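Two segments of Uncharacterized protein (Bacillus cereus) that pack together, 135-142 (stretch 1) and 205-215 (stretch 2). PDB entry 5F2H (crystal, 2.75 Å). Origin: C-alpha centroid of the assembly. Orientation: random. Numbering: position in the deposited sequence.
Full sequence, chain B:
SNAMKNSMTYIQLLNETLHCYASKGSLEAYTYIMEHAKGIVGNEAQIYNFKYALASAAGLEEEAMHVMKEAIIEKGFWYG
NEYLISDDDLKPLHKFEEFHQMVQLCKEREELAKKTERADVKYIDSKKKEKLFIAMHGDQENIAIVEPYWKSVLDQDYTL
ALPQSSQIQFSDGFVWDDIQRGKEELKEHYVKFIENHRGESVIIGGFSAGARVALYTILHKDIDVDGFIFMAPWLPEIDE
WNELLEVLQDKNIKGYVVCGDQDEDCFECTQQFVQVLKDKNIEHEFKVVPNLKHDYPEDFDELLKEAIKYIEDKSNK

Stretch 1 (135-142) AMHGDQEN
Stretch 2, residues 205-215: GGFSAGARVAL

Two parallel strand ends, Ala135-Met136 and Gly205-Phe207, lie side by side in one sheet. Ala135 pairs with Gly205 (CA to CA 4.5 Å) and Met136 with Gly206 (CA to CA 4.2 Å). Beyond the strands, stretch 1 runs into a loop, and stretch 2 turns through Ser208 (phi/psi 52/-132) into a helix from Ala209 onward. The contact buries 406 Å², both sides summed.

Met136, a selenomethionine, covers the most surface. Its backbone (phi/psi -114/116) bonds on both sides of Gly206: Met136 N donates to Gly205 O at 2.8 Å, and Phe207 N donates to Met136 O at 3.1 Å. Met136 O also accepts CA-H contacts from Gly206 CA (3.4 Å) and Gly210 CA (3.6 Å). The side chain is m, m, with chi3 at 122°. Met136 CB lies 3.5 Å from Gly210 O, and Met136 CG meets Ala214 CB at 4.2 Å, an apolar contact with the helix. The SE end of the Met136 side chain leads away from stretch 2.

Phe207 is next (phi/psi -132/125). Its CA-to-CB bond points sideways; chi1 is t and chi2 is 79°. Gly138 CA lies at the ring edge and also approaches Phe207 O at 3.4 Å. A CB on Gly138 would sit 2.9 Å from Phe207 CD2, a clash. The CA-to-CB bond of Glu141 points toward stretch 2, in an m, t rotamer; Glu141 OE2 is 3.6 Å from Phe207 CE2. Glu141 OE1 accepts from Gly138 N at 3.2 Å. This bond joins the first and last residues of a type II turn, whose backbone bond from Glu141 N to Gly138 O (3.4 Å) is weak.

Gly205 follows, in extended form (-120/163); Gly205 O also meets Ala135 CA at 3.2 Å. Close packing continues at the helix start. Gly210 CA lies 3.1 Å from His137 O, and a CB there would clash with Met136 O and His137 O. Asp139, chi1 m, brings Asp139 OD1 to 3.3 Å from Ala209 CB. This is a van der Waals contact, since a methyl group offers the carboxylate no hydrogen-bond donor; Asp139 OD1 is hydrogen-bonded elsewhere in the structure.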

# COMPACT_ATOMS: atom_id res chain seq x y z
N ALA B 135 12.23 4.01 -14.14
CA ALA B 135 12.23 4.92 -15.26
C ALA B 135 13.61 4.94 -15.88
O ALA B 135 14.61 4.96 -15.15
CB ALA B 135 11.85 6.32 -14.82
N MSE B 136 13.66 4.96 -17.22
CA MSE B 136 14.92 4.97 -17.95
C MSE B 136 15.19 6.24 -18.71
O MSE B 136 14.52 6.55 -19.70
CB MSE B 136 14.95 3.86 -19.01
CG MSE B 136 14.60 2.48 -18.47
SE MSE B 136 16.16 1.86 -17.44
CE MSE B 136 15.04 1.70 -15.86
N HIS B 137 16.24 6.94 -18.32
CA HIS B 137 16.63 8.16 -18.98
C HIS B 137 16.97 7.96 -20.45
O HIS B 137 17.22 6.85 -20.88
CB HIS B 137 17.84 8.76 -18.28
CG HIS B 137 19.10 7.95 -18.41
ND1 HIS B 137 20.01 8.15 -19.42
CD2 HIS B 137 19.62 6.98 -17.63
CE1 HIS B 137 21.05 7.35 -19.25
NE2 HIS B 137 20.83 6.61 -18.18
N GLY B 138 17.00 9.07 -21.19
CA GLY B 138 17.34 9.10 -22.60
C GLY B 138 18.84 9.23 -22.84
O GLY B 138 19.61 9.35 -21.92
N ASP B 139 19.29 9.18 -24.08
CA ASP B 139 20.73 9.29 -24.32
C ASP B 139 21.18 10.66 -23.92
O ASP B 139 20.40 11.61 -24.00
CB ASP B 139 21.10 9.00 -25.78
CG ASP B 139 20.97 7.51 -26.12
OD1 ASP B 139 21.01 6.69 -25.17
OD2 ASP B 139 20.90 7.17 -27.34
N GLN B 140 22.41 10.73 -23.42
CA GLN B 140 23.01 11.98 -23.00
C GLN B 140 22.34 12.62 -21.81
O GLN B 140 22.36 13.86 -21.65
CB GLN B 140 23.05 12.95 -24.18
CG GLN B 140 23.88 12.41 -25.31
CD GLN B 140 24.01 13.40 -26.42
OE1 GLN B 140 25.10 13.88 -26.73
NE2 GLN B 140 22.88 13.83 -26.93
N GLU B 141 21.76 11.78 -20.96
CA GLU B 141 21.09 12.25 -19.79
C GLU B 141 21.71 11.60 -18.56
O GLU B 141 22.84 11.14 -18.62
CB GLU B 141 19.57 11.97 -19.87
CG GLU B 141 18.85 12.73 -20.96
CD GLU B 141 17.33 12.56 -20.88
OE1 GLU B 141 16.83 11.96 -19.91
OE2 GLU B 141 16.60 13.08 -21.78
N ASN B 142 20.99 11.63 -17.45
CA ASN B 142 21.45 11.06 -16.21
C ASN B 142 20.28 11.07 -15.25
O ASN B 142 19.15 11.37 -15.65
CB ASN B 142 22.64 11.85 -15.67
CG ASN B 142 22.32 13.30 -15.54
OD1 ASN B 142 21.24 13.66 -15.10
ND2 ASN B 142 23.30 14.16 -15.85
N GLY B 205 9.07 2.47 -17.11
CA GLY B 205 8.90 3.59 -17.99
C GLY B 205 10.24 3.98 -18.58
O GLY B 205 11.31 3.60 -18.06
N GLY B 206 10.20 4.75 -19.67
CA GLY B 206 11.43 5.20 -20.33
C GLY B 206 11.17 6.32 -21.31
O GLY B 206 10.02 6.56 -21.70
N PHE B 207 12.25 6.97 -21.75
CA PHE B 207 12.20 8.07 -22.69
C PHE B 207 13.25 7.78 -23.79
O PHE B 207 14.42 7.55 -23.48
CB PHE B 207 12.49 9.37 -21.89
CG PHE B 207 12.58 10.60 -22.73
CD1 PHE B 207 11.43 11.23 -23.19
CD2 PHE B 207 13.80 11.11 -23.10
CE1 PHE B 207 11.51 12.32 -24.03
CE2 PHE B 207 13.89 12.23 -23.91
CZ PHE B 207 12.74 12.84 -24.38
N SER B 208 12.84 7.78 -25.07
CA SER B 208 13.73 7.48 -26.23
C SER B 208 14.48 6.16 -26.00
O SER B 208 13.87 5.18 -25.57
CB SER B 208 14.73 8.60 -26.48
OG SER B 208 14.09 9.79 -26.88
N ALA B 209 15.79 6.19 -26.22
CA ALA B 209 16.67 5.05 -26.03
C ALA B 209 16.43 4.40 -24.71
O ALA B 209 16.72 3.24 -24.52
CB ALA B 209 18.13 5.48 -26.09
N GLY B 210 15.96 5.16 -23.74
CA GLY B 210 15.72 4.59 -22.44
C GLY B 210 14.61 3.59 -22.62
O GLY B 210 14.71 2.46 -22.18
N ALA B 211 13.56 4.02 -23.29
CA ALA B 211 12.43 3.14 -23.52
C ALA B 211 12.86 1.91 -24.34
O ALA B 211 12.30 0.83 -24.15
CB ALA B 211 11.28 3.91 -24.17
N ARG B 212 13.87 2.06 -25.21
CA ARG B 212 14.36 0.96 -26.04
C ARG B 212 14.87 -0.20 -25.20
O ARG B 212 14.38 -1.34 -25.34
CB ARG B 212 15.46 1.39 -27.02
CG ARG B 212 15.76 0.25 -28.01
CD ARG B 212 16.61 0.41 -29.28
NE ARG B 212 18.02 0.75 -29.15
CZ ARG B 212 18.94 0.51 -30.09
NH1 ARG B 212 18.68 -0.23 -31.18
NH2 ARG B 212 20.19 0.88 -29.86
N VAL B 213 15.82 0.09 -24.31
CA VAL B 213 16.40 -0.94 -23.44
C VAL B 213 15.30 -1.54 -22.58
O VAL B 213 15.27 -2.75 -22.31
CB VAL B 213 17.50 -0.38 -22.54
CG1 VAL B 213 18.02 -1.45 -21.61
CG2 VAL B 213 18.64 0.17 -23.37
N ALA B 214 14.38 -0.69 -22.13
CA ALA B 214 13.28 -1.15 -21.30
C ALA B 214 12.50 -2.23 -22.06
O ALA B 214 12.19 -3.28 -21.50
CB ALA B 214 12.35 -0.01 -20.97
N LEU B 215 12.19 -1.97 -23.32
CA LEU B 215 11.43 -2.92 -24.10
C LEU B 215 12.27 -4.18 -24.43
O LEU B 215 11.77 -5.29 -24.39
CB LEU B 215 10.89 -2.28 -25.38
CG LEU B 215 9.94 -3.16 -26.21
CD1 LEU B 215 8.68 -3.47 -25.41
CD2 LEU B 215 9.55 -2.50 -27.52